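Long-range contacts in carbohydrate oxidase (Microdochium nivale, PDB 3RJA), which oxidises the C1 hydroxyl of mono-, oligo- and polysaccharides to lactones with FAD, passing the electrons to molecular oxygen and making hydrogen peroxide: residues Thr325-Lys330 with His379-Trp384; Phe354-Val359 with Leu385-Asp390; Ala41-Thr46 with Val86-Met91; Ala65-His70 with Gly136-Phe141. All coordinates share one frame; numbering follows the deposited sequence.

Contact 1 of 4, residues Thr325-Lys330 with His379-Trp384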
# COMPACT_ATOMS: atom_id res chain seq x y z
N THR A 325 4.33 9.42 7.69
CA THR A 325 5.57 8.70 7.91
C THR A 325 6.43 9.68 8.76
O THR A 325 6.51 10.85 8.45
CB THR A 325 6.25 8.27 6.57
OG1 THR A 325 6.61 9.44 5.79
CG2 THR A 325 5.29 7.38 5.71
N LEU A 326 7.05 9.20 9.84
CA LEU A 326 7.79 10.12 10.72
C LEU A 326 9.16 9.60 11.03
O LEU A 326 9.33 8.39 11.26
CB LEU A 326 7.07 10.30 12.06
CG LEU A 326 5.56 10.55 12.08
CD1 LEU A 326 5.07 10.40 13.56
CD2 LEU A 326 5.20 11.93 11.49
N LYS A 327 10.14 10.52 11.08
CA LYS A 327 11.46 10.16 11.61
C LYS A 327 11.33 9.71 13.06
O LYS A 327 11.98 8.76 13.47
CB LYS A 327 12.44 11.34 11.52
CG LYS A 327 12.69 11.76 10.10
CD LYS A 327 13.90 12.71 9.98
CE LYS A 327 14.13 13.02 8.52
NZ LYS A 327 14.83 14.35 8.35
N SER A 328 10.50 10.41 13.82
CA SER A 328 10.31 10.12 15.24
C SER A 328 8.99 10.68 15.67
O SER A 328 8.60 11.76 15.21
CB SER A 328 11.37 10.82 16.09
OG SER A 328 11.13 10.55 17.48
N ILE A 329 8.33 10.02 16.61
CA ILE A 329 7.11 10.64 17.15
C ILE A 329 7.38 11.41 18.47
O ILE A 329 6.50 12.09 19.02
CB ILE A 329 5.95 9.61 17.31
CG1 ILE A 329 4.58 10.34 17.28
CG2 ILE A 329 6.17 8.77 18.57
CD1 ILE A 329 3.35 9.41 17.27
N LYS A 330 8.60 11.29 18.99
CA LYS A 330 8.95 11.90 20.30
C LYS A 330 8.70 13.42 20.37
O LYS A 330 8.81 14.14 19.37
CB LYS A 330 10.40 11.56 20.70
CG LYS A 330 10.62 10.08 20.98
CD LYS A 330 12.10 9.79 21.24
CE LYS A 330 12.29 8.31 21.55
NZ LYS A 330 13.71 7.99 21.85
N HIS A 379 10.61 7.04 1.89
CA HIS A 379 10.37 7.00 3.34
C HIS A 379 11.42 6.17 4.09
O HIS A 379 11.17 5.72 5.22
CB HIS A 379 8.98 6.43 3.64
CG HIS A 379 7.88 7.10 2.89
ND1 HIS A 379 7.55 8.43 3.08
CD2 HIS A 379 7.00 6.61 1.98
CE1 HIS A 379 6.52 8.74 2.31
NE2 HIS A 379 6.16 7.65 1.64
N ARG A 380 12.58 5.94 3.47
CA ARG A 380 13.59 5.03 4.09
C ARG A 380 14.16 5.58 5.40
O ARG A 380 14.77 4.83 6.18
CB ARG A 380 14.73 4.73 3.10
CG ARG A 380 14.29 4.13 1.75
CD ARG A 380 13.65 2.71 1.84
NE ARG A 380 13.35 2.24 0.49
CZ ARG A 380 13.02 0.99 0.13
NH1 ARG A 380 12.97 -0.02 1.01
NH2 ARG A 380 12.75 0.75 -1.16
N ASP A 381 14.01 6.89 5.62
CA ASP A 381 14.55 7.56 6.81
C ASP A 381 13.45 7.78 7.82
O ASP A 381 13.55 8.65 8.69
CB ASP A 381 15.21 8.90 6.43
CG ASP A 381 14.26 9.84 5.69
OD1 ASP A 381 13.16 9.40 5.24
OD2 ASP A 381 14.60 11.04 5.56
N LYS A 382 12.35 7.05 7.66
CA LYS A 382 11.18 7.17 8.57
C LYS A 382 11.00 5.91 9.39
O LYS A 382 10.91 4.81 8.83
CB LYS A 382 9.87 7.47 7.82
CG LYS A 382 9.96 8.63 6.78
CD LYS A 382 10.48 9.95 7.42
CE LYS A 382 10.15 11.20 6.58
NZ LYS A 382 10.92 11.24 5.32
N LEU A 383 10.94 6.08 10.71
CA LEU A 383 10.77 4.98 11.63
C LEU A 383 9.33 4.50 11.66
O LEU A 383 9.06 3.28 11.65
CB LEU A 383 11.24 5.38 13.06
CG LEU A 383 11.27 4.21 14.05
CD1 LEU A 383 12.46 4.29 15.00
CD2 LEU A 383 9.97 4.09 14.84
N TRP A 384 8.40 5.46 11.73
CA TRP A 384 6.96 5.15 11.82
C TRP A 384 6.24 5.30 10.48
O TRP A 384 6.39 6.31 9.80
CB TRP A 384 6.29 6.14 12.79
CG TRP A 384 6.68 5.97 14.24
CD1 TRP A 384 7.42 6.84 15.01
CD2 TRP A 384 6.30 4.90 15.11
NE1 TRP A 384 7.55 6.36 16.29
CE2 TRP A 384 6.87 5.17 16.39
CE3 TRP A 384 5.57 3.71 14.93
CZ2 TRP A 384 6.71 4.30 17.48
CZ3 TRP A 384 5.41 2.85 16.02
CH2 TRP A 384 5.99 3.15 17.28
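L326 faces both L383 and W384 in a classic beta bulge, at the point where strand 318-326 runs out beside the start of strand 384-392. L326 N donates to W384 O at 3.0 Å, W384 N returns a bond to L326 O, and that same oxygen takes a second, weak bond from L383 N. The side chain of K382, just before the bulge, is worth following outward. Its CB lies 3.6 Å from L326 O. Then CG, anti to its own carbonyl carbon (chi1 -48°), meets T325 OG1. A bend at chi2 (-55°) carries CD over the backbone at 3.7 Å from K327 N, and CE stays near T325, 4.0 Å from OG1. The ammonium NZ finally turns back to its neighbour and forms a salt bridge of 2.9 Å with D381 OD1. T325 also meets H379: its CG2 sits over one face of the imidazole, a CH-pi contact. At the other end of the pairing I329 packs against the W384 indole, crossing it at about a right angle. E234, from helix 223-239, takes the indole N-H, while I329 CG2 lies 3.6 Å from W384 NE1.

Contact 2 of 4, residues Phe354-Val359 with Leu385-Asp390. With ABL ((2R,3R,4R,5R)-4,5-dihydroxy-2-(hydroxymethyl)-6-oxopiperidin-3-yl beta-D-glucopyranoside), chain G.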
# COMPACT_ATOMS: atom_id res chain seq x y z
N PHE A 354 -9.86 3.39 13.21
CA PHE A 354 -8.63 2.87 13.79
C PHE A 354 -7.40 3.72 13.41
O PHE A 354 -7.44 4.53 12.47
CB PHE A 354 -8.43 1.39 13.44
CG PHE A 354 -8.09 1.13 12.00
CD1 PHE A 354 -6.80 1.35 11.52
CD2 PHE A 354 -9.06 0.61 11.12
CE1 PHE A 354 -6.47 1.08 10.18
CE2 PHE A 354 -8.75 0.34 9.78
CZ PHE A 354 -7.45 0.57 9.31
N TYR A 355 -6.32 3.56 14.18
CA TYR A 355 -4.98 3.95 13.71
C TYR A 355 -4.10 2.70 13.80
O TYR A 355 -4.37 1.79 14.58
CB TYR A 355 -4.38 5.09 14.54
CG TYR A 355 -4.08 4.68 15.97
CD1 TYR A 355 -2.90 4.00 16.28
CD2 TYR A 355 -4.98 4.97 17.02
CE1 TYR A 355 -2.62 3.62 17.58
CE2 TYR A 355 -4.71 4.59 18.32
CZ TYR A 355 -3.53 3.92 18.59
OH TYR A 355 -3.23 3.51 19.87
N GLN A 356 -3.05 2.66 12.99
CA GLN A 356 -1.98 1.68 13.11
C GLN A 356 -0.68 2.43 13.11
O GLN A 356 -0.44 3.27 12.23
CB GLN A 356 -2.01 0.66 11.96
CG GLN A 356 -3.31 -0.11 11.93
CD GLN A 356 -3.49 -0.95 10.69
OE1 GLN A 356 -4.05 -2.05 10.74
NE2 GLN A 356 -3.05 -0.42 9.57
N LEU A 357 0.16 2.14 14.11
CA LEU A 357 1.51 2.65 14.17
C LEU A 357 2.47 1.50 13.85
O LEU A 357 2.84 0.70 14.74
CB LEU A 357 1.81 3.26 15.53
CG LEU A 357 0.81 4.25 16.19
CD1 LEU A 357 1.35 4.80 17.53
CD2 LEU A 357 0.42 5.42 15.31
N ASP A 358 2.84 1.43 12.56
CA ASP A 358 3.71 0.37 12.06
C ASP A 358 5.19 0.68 12.26
O ASP A 358 5.65 1.76 11.94
CB ASP A 358 3.41 0.08 10.58
CG ASP A 358 2.15 -0.73 10.41
OD1 ASP A 358 1.06 -0.13 10.53
OD2 ASP A 358 2.23 -1.97 10.22
N VAL A 359 5.91 -0.31 12.79
CA VAL A 359 7.35 -0.21 12.95
C VAL A 359 8.04 -0.46 11.59
O VAL A 359 8.33 -1.60 11.20
CB VAL A 359 7.83 -1.12 14.10
CG1 VAL A 359 9.34 -1.18 14.18
CG2 VAL A 359 7.23 -0.61 15.44
N LEU A 385 5.41 4.33 10.15
CA LEU A 385 4.40 4.44 9.09
C LEU A 385 3.04 4.39 9.81
O LEU A 385 2.75 3.44 10.55
CB LEU A 385 4.53 3.29 8.07
CG LEU A 385 3.29 2.99 7.20
CD1 LEU A 385 2.91 4.15 6.31
CD2 LEU A 385 3.49 1.78 6.34
N ILE A 386 2.20 5.39 9.60
CA ILE A 386 1.00 5.54 10.41
C ILE A 386 -0.20 5.62 9.50
O ILE A 386 -0.22 6.42 8.56
CB ILE A 386 1.08 6.81 11.31
CG1 ILE A 386 2.30 6.72 12.25
CG2 ILE A 386 -0.24 7.04 12.08
CD1 ILE A 386 2.57 8.03 13.06
N GLN A 387 -1.19 4.79 9.78
CA GLN A 387 -2.47 4.83 9.09
C GLN A 387 -3.59 5.29 10.04
O GLN A 387 -3.67 4.83 11.19
CB GLN A 387 -2.82 3.46 8.47
CG GLN A 387 -4.16 3.53 7.69
CD GLN A 387 -4.46 2.31 6.84
OE1 GLN A 387 -5.22 2.40 5.87
NE2 GLN A 387 -3.90 1.14 7.22
N PHE A 388 -4.42 6.20 9.52
CA PHE A 388 -5.62 6.72 10.15
C PHE A 388 -6.78 6.36 9.22
O PHE A 388 -6.71 6.63 8.02
CB PHE A 388 -5.58 8.25 10.22
CG PHE A 388 -4.48 8.82 11.09
CD1 PHE A 388 -4.65 8.95 12.47
CD2 PHE A 388 -3.30 9.26 10.52
CE1 PHE A 388 -3.65 9.50 13.27
CE2 PHE A 388 -2.29 9.81 11.29
CZ PHE A 388 -2.46 9.93 12.68
N TYR A 389 -7.83 5.76 9.76
CA TYR A 389 -8.93 5.17 8.94
C TYR A 389 -10.26 5.45 9.64
O TYR A 389 -10.38 5.22 10.83
CB TYR A 389 -8.75 3.67 8.84
CG TYR A 389 -9.37 2.97 7.64
CD1 TYR A 389 -8.64 2.79 6.46
CD2 TYR A 389 -10.66 2.41 7.69
CE1 TYR A 389 -9.16 2.11 5.37
CE2 TYR A 389 -11.19 1.71 6.59
CZ TYR A 389 -10.42 1.58 5.44
OH TYR A 389 -10.90 0.91 4.33
N ASP A 390 -11.24 5.93 8.87
CA ASP A 390 -12.51 6.45 9.37
C ASP A 390 -13.65 5.86 8.52
O ASP A 390 -13.90 6.31 7.41
CB ASP A 390 -12.46 7.96 9.26
CG ASP A 390 -13.64 8.65 9.92
OD1 ASP A 390 -14.50 7.94 10.52
OD2 ASP A 390 -13.70 9.91 9.82
C1A ABL G . -4.55 -1.58 5.65
O1A ABL G . -3.55 -1.09 5.07
C2A ABL G . -4.39 -2.40 6.95
O2A ABL G . -3.16 -3.11 6.86
C3A ABL G . -5.57 -3.38 7.21
O3A ABL G . -5.44 -3.82 8.59
C4A ABL G . -6.88 -2.64 7.06
O1 ABL G . -8.01 -3.50 7.34
C5A ABL G . -7.01 -2.12 5.59
N5 ABL G . -5.80 -1.38 5.16
C6A ABL G . -8.20 -1.13 5.41
O6A ABL G . -8.72 -1.10 4.07
C1 ABL G . -8.65 -3.45 8.66
C2 ABL G . -10.12 -3.91 8.57
O2 ABL G . -10.81 -3.07 7.64
C3 ABL G . -10.75 -3.87 9.96
O3 ABL G . -12.11 -4.32 9.94
C4 ABL G . -9.87 -4.72 10.94
O4 ABL G . -10.41 -4.74 12.26
C5 ABL G . -8.44 -4.16 10.96
O5 ABL G . -7.92 -4.20 9.61
C6 ABL G . -7.53 -4.92 11.94
O6 ABL G . -7.49 -6.29 11.74
O HOH W 1 0.44 1.71 9.06
O HOH W 2 -0.87 0.51 8.35
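F354 and Y389 are a hydrogen-bonded pair on two antiparallel neighbours of the large sheet that forms one wall of the active site. Their ring planes are nearly parallel, at 10°, yet slid so far apart that the rings barely overlap. What lies over the F354 face is Y389 CB, in a CH-pi contact 3.5 Å from the ring centroid. F354 has CG between its backbone N and carbonyl carbon (chi1 71°), and the ring beyond it reaches the neighbouring strand. At the ring's edge, in its plane, stands the Q387 amide, turned 82° to it, with NE2 3.9 Å from F354 CE1. Q387 and Q356 run side by side in the same direction, toward the bound substrate analogue; Q387 OE1 is held by Y72. On the opposite face of the sheet L357 and I386 also lie side by side, CD2 to CG2 at 3.7 Å. The Y389 hydroxyl is hydrogen-bonded to E317 and to O6A of the analogue. An alanine at Y389 would probably leave O6A and E317 without their shared partner and open a gap beside F354 CE2. Q387 NE2 gives a weak bond of 3.1 Å to the lactam oxygen O1A of the analogue.

Contact 3 of 4, residues Ala41-Thr46 with Val86-Met91. With ABL ((2R,3R,4R,5R)-4,5-dihydroxy-2-(hydroxymethyl)-6-oxopiperidin-3-yl beta-D-glucopyranoside), chain H; TRS (2-amino-2-hydroxymethyl-propane-1,3-diol), chain I.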
# COMPACT_ATOMS: atom_id res chain seq x y z
N ALA A 41 -11.76 -1.15 -20.68
CA ALA A 41 -11.04 -2.18 -21.45
C ALA A 41 -10.62 -3.29 -20.48
O ALA A 41 -9.75 -3.06 -19.61
CB ALA A 41 -9.82 -1.61 -22.13
N GLN A 42 -11.24 -4.46 -20.60
CA GLN A 42 -10.96 -5.57 -19.70
C GLN A 42 -9.89 -6.44 -20.38
O GLN A 42 -10.22 -7.37 -21.15
CB GLN A 42 -12.23 -6.37 -19.43
CG GLN A 42 -12.12 -7.36 -18.26
CD GLN A 42 -13.30 -8.31 -18.18
OE1 GLN A 42 -14.26 -8.09 -17.41
NE2 GLN A 42 -13.24 -9.37 -18.97
N THR A 43 -8.62 -6.11 -20.14
CA THR A 43 -7.53 -6.65 -20.95
C THR A 43 -7.16 -8.08 -20.58
O THR A 43 -7.23 -8.45 -19.42
CB THR A 43 -6.26 -5.77 -20.84
OG1 THR A 43 -5.86 -5.64 -19.47
CG2 THR A 43 -6.51 -4.38 -21.46
N GLN A 44 -6.68 -8.84 -21.56
CA GLN A 44 -6.22 -10.20 -21.34
C GLN A 44 -4.71 -10.36 -21.61
O GLN A 44 -4.07 -11.28 -21.09
CB GLN A 44 -7.02 -11.20 -22.22
CG GLN A 44 -8.49 -11.34 -21.79
CD GLN A 44 -8.66 -12.11 -20.45
OE1 GLN A 44 -7.77 -12.86 -20.03
NE2 GLN A 44 -9.80 -11.92 -19.79
N THR A 45 -4.14 -9.47 -22.40
CA THR A 45 -2.74 -9.60 -22.81
C THR A 45 -2.02 -8.24 -22.78
O THR A 45 -2.68 -7.18 -22.71
CB THR A 45 -2.65 -10.05 -24.28
OG1 THR A 45 -3.18 -9.01 -25.12
CG2 THR A 45 -3.41 -11.39 -24.53
N THR A 46 -0.69 -8.27 -22.88
CA THR A 46 0.10 -7.05 -22.98
C THR A 46 -0.32 -6.22 -24.20
O THR A 46 -0.47 -4.98 -24.10
CB THR A 46 1.61 -7.36 -23.00
OG1 THR A 46 1.94 -8.08 -21.80
CG2 THR A 46 2.46 -6.05 -23.03
N VAL A 86 -8.25 0.90 -17.91
CA VAL A 86 -7.66 -0.38 -18.28
C VAL A 86 -7.80 -1.28 -17.07
O VAL A 86 -7.04 -1.15 -16.09
CB VAL A 86 -6.18 -0.23 -18.67
CG1 VAL A 86 -5.54 -1.58 -19.00
CG2 VAL A 86 -6.03 0.76 -19.86
N GLN A 87 -8.82 -2.17 -17.14
CA GLN A 87 -9.21 -3.04 -16.03
C GLN A 87 -8.34 -4.32 -16.11
O GLN A 87 -8.45 -5.07 -17.08
CB GLN A 87 -10.69 -3.41 -16.16
CG GLN A 87 -11.19 -4.42 -15.16
CD GLN A 87 -11.00 -3.94 -13.71
OE1 GLN A 87 -11.01 -2.74 -13.44
NE2 GLN A 87 -10.83 -4.87 -12.79
N LEU A 88 -7.47 -4.53 -15.12
CA LEU A 88 -6.40 -5.54 -15.24
C LEU A 88 -6.69 -6.85 -14.51
O LEU A 88 -5.96 -7.84 -14.70
CB LEU A 88 -5.06 -4.98 -14.75
CG LEU A 88 -4.45 -3.79 -15.51
CD1 LEU A 88 -3.22 -3.18 -14.77
CD2 LEU A 88 -4.06 -4.19 -16.96
N ASP A 89 -7.74 -6.87 -13.70
CA ASP A 89 -7.91 -7.92 -12.71
C ASP A 89 -8.28 -9.33 -13.23
O ASP A 89 -8.47 -10.26 -12.42
CB ASP A 89 -8.85 -7.44 -11.58
CG ASP A 89 -10.31 -7.80 -11.83
OD1 ASP A 89 -10.74 -7.79 -13.00
OD2 ASP A 89 -11.03 -8.07 -10.83
N ARG A 90 -8.36 -9.52 -14.55
CA ARG A 90 -8.55 -10.88 -15.09
C ARG A 90 -7.19 -11.43 -15.53
O ARG A 90 -7.09 -12.59 -15.93
CB ARG A 90 -9.53 -10.91 -16.28
CG ARG A 90 -10.93 -10.35 -16.01
CD ARG A 90 -11.60 -10.97 -14.78
NE ARG A 90 -13.05 -10.85 -14.85
CZ ARG A 90 -13.71 -9.74 -14.54
NH1 ARG A 90 -13.06 -8.67 -14.11
NH2 ARG A 90 -15.04 -9.70 -14.64
N MET A 91 -6.15 -10.59 -15.47
CA MET A 91 -4.78 -11.03 -15.78
C MET A 91 -4.07 -11.37 -14.46
O MET A 91 -3.46 -10.51 -13.80
CB MET A 91 -4.02 -9.94 -16.55
CG MET A 91 -4.67 -9.53 -17.89
SD MET A 91 -3.91 -8.01 -18.50
CE MET A 91 -2.36 -8.73 -19.07
C1A ABL H . -18.66 -7.34 -20.23
O1A ABL H . -19.16 -6.36 -19.62
C2A ABL H . -19.53 -8.47 -20.78
O2A ABL H . -20.69 -8.53 -19.96
C3A ABL H . -18.80 -9.82 -20.66
O3A ABL H . -19.61 -10.82 -21.31
C4A ABL H . -17.47 -9.76 -21.34
O1 ABL H . -16.78 -11.02 -21.23
C5A ABL H . -16.64 -8.75 -20.50
N5 ABL H . -17.33 -7.45 -20.42
C6A ABL H . -15.28 -8.49 -21.18
O6A ABL H . -15.41 -8.51 -22.59
C1 ABL H . -16.47 -11.82 -22.39
C2 ABL H . -15.69 -13.07 -21.93
O2 ABL H . -14.49 -12.70 -21.26
C3 ABL H . -15.36 -13.96 -23.12
O3 ABL H . -14.84 -15.17 -22.61
C4 ABL H . -16.62 -14.19 -24.01
O4 ABL H . -16.25 -14.83 -25.22
C5 ABL H . -17.31 -12.86 -24.33
O5 ABL H . -17.63 -12.24 -23.07
C6 ABL H . -18.54 -12.98 -25.24
O6 ABL H . -19.55 -13.85 -24.79
C TRS I . -5.31 -15.19 -18.60
C1 TRS I . -4.63 -14.53 -19.77
C2 TRS I . -4.23 -14.97 -17.55
C3 TRS I . -5.88 -16.59 -18.77
N TRS I . -6.46 -14.32 -18.26
O1 TRS I . -4.27 -13.22 -19.35
O2 TRS I . -4.79 -14.56 -16.32
O3 TRS I . -6.96 -16.79 -17.88
O HOH W 3 -8.29 -7.78 -16.97
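T43 and M91 make the dense part of this contact. T43 OG1 sits between its own backbone N and carbonyl carbon (chi1 57°), and M91 SD comes to 3.2 Å from it. The methionine chain crosses the threonine obliquely, its CG 3.2 Å from T43 O, and a bend at chi3 (75°) sends CE on to 3.8 Å from T45 C. L88 CD2 presses on T43 OG1 as well, and T43 CG2 meets V86 CG1, so the threonine is packed by three residues of the other segment. Next to this packing the backbones pair as parallel strands: Q87 N donates to A41 O and T43 N to Q87 O. Strand 84-87 is the middle one of a three-stranded parallel sheet, and strand 39-42, helix 46-58 and strand 63-66 form a beta-alpha-beta crossover around it within the FAD-binding domain. T45 is the N-cap of that helix, its OG1 accepting from H48 N. Where the strands part, a water fills in, donating to T43 O and Q87 O and accepting from R90 N at 3.0 Å. The outer side is looser. Q44 is exposed, and a Tris molecule, probably from the crystallisation liquor, bridges it to the turn: its amine donates to Q44 OE1 at 2.6 Å and to R90 O at 3.0 Å. A second copy of the substrate analogue lies nearby, its C6A 3.6 Å from Q42 CD.

Contact 4 of 4, residues Ala65-His70 with Gly136-Phe141. With FAD (flavin-adenine dinucleotide), chain B.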
# COMPACT_ATOMS: atom_id res chain seq x y z
N ALA A 65 -4.91 2.78 -15.18
CA ALA A 65 -4.98 1.32 -14.90
C ALA A 65 -5.62 1.02 -13.54
O ALA A 65 -5.36 1.73 -12.56
CB ALA A 65 -3.63 0.71 -15.00
N LYS A 66 -6.45 -0.00 -13.48
CA LYS A 66 -7.02 -0.45 -12.20
C LYS A 66 -6.62 -1.90 -12.07
O LYS A 66 -6.92 -2.69 -12.96
CB LYS A 66 -8.56 -0.31 -12.15
CG LYS A 66 -9.16 -0.56 -10.74
CD LYS A 66 -10.50 0.20 -10.49
CE LYS A 66 -11.69 -0.52 -11.14
NZ LYS A 66 -11.91 -1.87 -10.59
N SER A 67 -5.93 -2.24 -10.98
CA SER A 67 -5.40 -3.57 -10.76
C SER A 67 -6.33 -4.26 -9.73
O SER A 67 -7.25 -4.97 -10.12
CB SER A 67 -3.95 -3.44 -10.28
OG SER A 67 -3.38 -4.68 -9.92
N GLY A 68 -6.11 -4.04 -8.42
CA GLY A 68 -7.02 -4.58 -7.40
C GLY A 68 -8.12 -3.60 -7.00
O GLY A 68 -9.07 -3.97 -6.29
N GLY A 69 -7.94 -2.32 -7.37
CA GLY A 69 -8.94 -1.29 -7.13
C GLY A 69 -8.97 -0.80 -5.70
O GLY A 69 -9.90 -0.10 -5.28
N HIS A 70 -7.92 -1.13 -4.95
CA HIS A 70 -7.82 -0.70 -3.57
C HIS A 70 -7.41 0.75 -3.28
O HIS A 70 -7.42 1.17 -2.12
CB HIS A 70 -7.03 -1.73 -2.75
CG HIS A 70 -7.89 -2.83 -2.23
ND1 HIS A 70 -8.36 -2.86 -0.93
CD2 HIS A 70 -8.45 -3.90 -2.85
CE1 HIS A 70 -9.15 -3.91 -0.78
NE2 HIS A 70 -9.22 -4.56 -1.92
N GLY A 136 -4.45 -5.41 -5.17
CA GLY A 136 -3.79 -5.72 -6.42
C GLY A 136 -2.27 -5.59 -6.30
O GLY A 136 -1.76 -4.69 -5.61
N ILE A 137 -1.56 -6.52 -6.95
CA ILE A 137 -0.12 -6.46 -7.06
C ILE A 137 0.40 -5.10 -7.61
O ILE A 137 1.41 -4.59 -7.10
CB ILE A 137 0.43 -7.64 -7.92
CG1 ILE A 137 1.94 -7.76 -7.78
CG2 ILE A 137 -0.00 -7.57 -9.39
CD1 ILE A 137 2.54 -8.85 -8.67
N SER A 138 -0.28 -4.52 -8.61
CA SER A 138 0.33 -3.37 -9.29
C SER A 138 0.32 -2.09 -8.48
O SER A 138 1.35 -1.50 -8.32
CB SER A 138 -0.22 -3.13 -10.71
OG SER A 138 -0.01 -4.28 -11.50
N GLY A 139 -0.84 -1.66 -7.97
CA GLY A 139 -0.86 -0.48 -7.09
C GLY A 139 0.02 -0.64 -5.86
O GLY A 139 0.70 0.30 -5.44
N HIS A 140 0.01 -1.83 -5.29
CA HIS A 140 0.73 -2.13 -4.05
C HIS A 140 2.24 -2.05 -4.25
O HIS A 140 2.92 -1.27 -3.56
CB HIS A 140 0.34 -3.53 -3.56
CG HIS A 140 0.82 -3.87 -2.17
ND1 HIS A 140 0.27 -3.30 -1.04
CD2 HIS A 140 1.72 -4.79 -1.73
CE1 HIS A 140 0.82 -3.84 0.04
NE2 HIS A 140 1.73 -4.73 -0.36
N PHE A 141 2.75 -2.84 -5.20
CA PHE A 141 4.20 -2.90 -5.43
C PHE A 141 4.75 -1.59 -6.03
O PHE A 141 5.89 -1.24 -5.77
CB PHE A 141 4.54 -4.09 -6.36
CG PHE A 141 4.52 -5.45 -5.69
CD1 PHE A 141 3.35 -5.97 -5.09
CD2 PHE A 141 5.68 -6.24 -5.68
CE1 PHE A 141 3.35 -7.23 -4.50
CE2 PHE A 141 5.70 -7.50 -5.08
CZ PHE A 141 4.51 -8.01 -4.50
PA FAD B . -5.62 0.30 -7.77
O1A FAD B . -6.05 -0.65 -8.86
O2A FAD B . -6.72 1.19 -7.24
O5B FAD B . -4.43 1.23 -8.33
C5B FAD B . -3.68 2.03 -7.42
C4B FAD B . -2.80 2.99 -8.23
O4B FAD B . -1.85 2.24 -8.99
C3B FAD B . -3.59 3.82 -9.24
O3B FAD B . -2.90 5.06 -9.46
C2B FAD B . -3.47 2.97 -10.50
O2B FAD B . -3.69 3.64 -11.72
C1B FAD B . -2.04 2.47 -10.36
N9A FAD B . -1.87 1.22 -11.09
C8A FAD B . -2.68 0.09 -11.04
N7A FAD B . -2.13 -0.83 -11.88
C5A FAD B . -1.01 -0.32 -12.42
C6A FAD B . -0.09 -0.84 -13.34
N6A FAD B . -0.23 -2.09 -13.83
N1A FAD B . 0.99 -0.04 -13.69
C2A FAD B . 1.12 1.25 -13.19
N3A FAD B . 0.19 1.78 -12.31
C4A FAD B . -0.85 0.98 -11.93
N1 FAD B . -1.00 -1.11 1.96
C2 FAD B . 0.19 -1.56 2.54
O2 FAD B . 1.29 -1.06 2.25
N3 FAD B . 0.10 -2.64 3.42
C4 FAD B . -1.05 -3.37 3.67
O4 FAD B . -1.02 -4.39 4.38
C4X FAD B . -2.30 -2.81 3.07
N5 FAD B . -3.46 -3.42 3.27
C5X FAD B . -4.61 -3.01 2.65
C6 FAD B . -5.82 -3.73 2.80
C7 FAD B . -6.95 -3.40 2.07
C7M FAD B . -8.26 -4.18 2.25
C8 FAD B . -6.85 -2.40 1.07
C8M FAD B . -8.05 -2.02 0.23
C9 FAD B . -5.69 -1.64 0.96
C9A FAD B . -4.55 -1.94 1.72
N10 FAD B . -3.31 -1.28 1.52
C10 FAD B . -2.19 -1.63 2.25
C1' FAD B . -3.24 -0.13 0.55
C2' FAD B . -2.73 -0.61 -0.80
O2' FAD B . -1.34 -0.86 -0.72
C3' FAD B . -2.96 0.46 -1.84
O3' FAD B . -4.32 0.86 -1.84
C4' FAD B . -2.54 -0.06 -3.22
O4' FAD B . -2.18 1.02 -4.03
C5' FAD B . -3.64 -0.91 -3.87
O5' FAD B . -3.20 -1.38 -5.11
P FAD B . -4.31 -1.82 -6.22
O1P FAD B . -3.63 -2.40 -7.43
O2P FAD B . -5.31 -2.78 -5.57
O3P FAD B . -5.01 -0.41 -6.46
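G68 and G136 touch backbone to backbone, their CA atoms 3.6 Å apart, with no room for a side chain on either. A CB on G136 would fall about 2.1 Å from G68 N, and one on G139 would run into the cofactor's O5'. Among side chains S67 makes the cross-contact: OG, anti to its backbone N (chi1 175°), accepts a weak, 3.4 Å bond from S138 N, while P108 O is its stronger partner. The closeness serves FAD. Strand 63-66 ends in a glycine-rich loop and helix 137-142 begins at G136, its N-cap, so that loop and helix start hold the pyrophosphate between them, the cofactor site of a PCMH-type FAD-binding domain. S67 N and G69 N both donate to O1A, G68 N and G139 N to O1P, and H70 N and G136 N to O2P; the helix end would probably add a favourable dipole to the negative phosphates. At H70, in the same loop, ND1 is joined covalently to the flavin methyl C8M at 1.5 Å. H140 approaches the other end of the isoalloxazine: ND1 shares a hydrogen bond of 2.9 Å with the ribityl O2', and NE2 is hydrogen-bonded to G130 N. H140 CE1 lies 3.4 Å from FAD C2. An alanine at H140 would probably leave O2' and G130 N each without this partner and the ribityl chain less restrained.

Along the chain contacts 3 and 4 come first and interleave, and contacts 1 and 2 interleave later, so each pair is interlaced in sequence within its own half of the enzyme. Contacts 3 and 4, centres about 12 Å apart, share the small parallel sheet through strands 63-66 and 84-87, inside the FAD-binding domain. Contacts 1 and 2, about 13 Å apart, share strand 384-392 of the eight-stranded antiparallel sheet and touch where L326 CD1 meets I386 CD1. Contacts 2 and 4 are not in touch, their nearest atoms about 7 Å apart, but the flavin held by contact 4 reaches toward the sugar site of contact 2, bringing cofactor and substrate together between the halves.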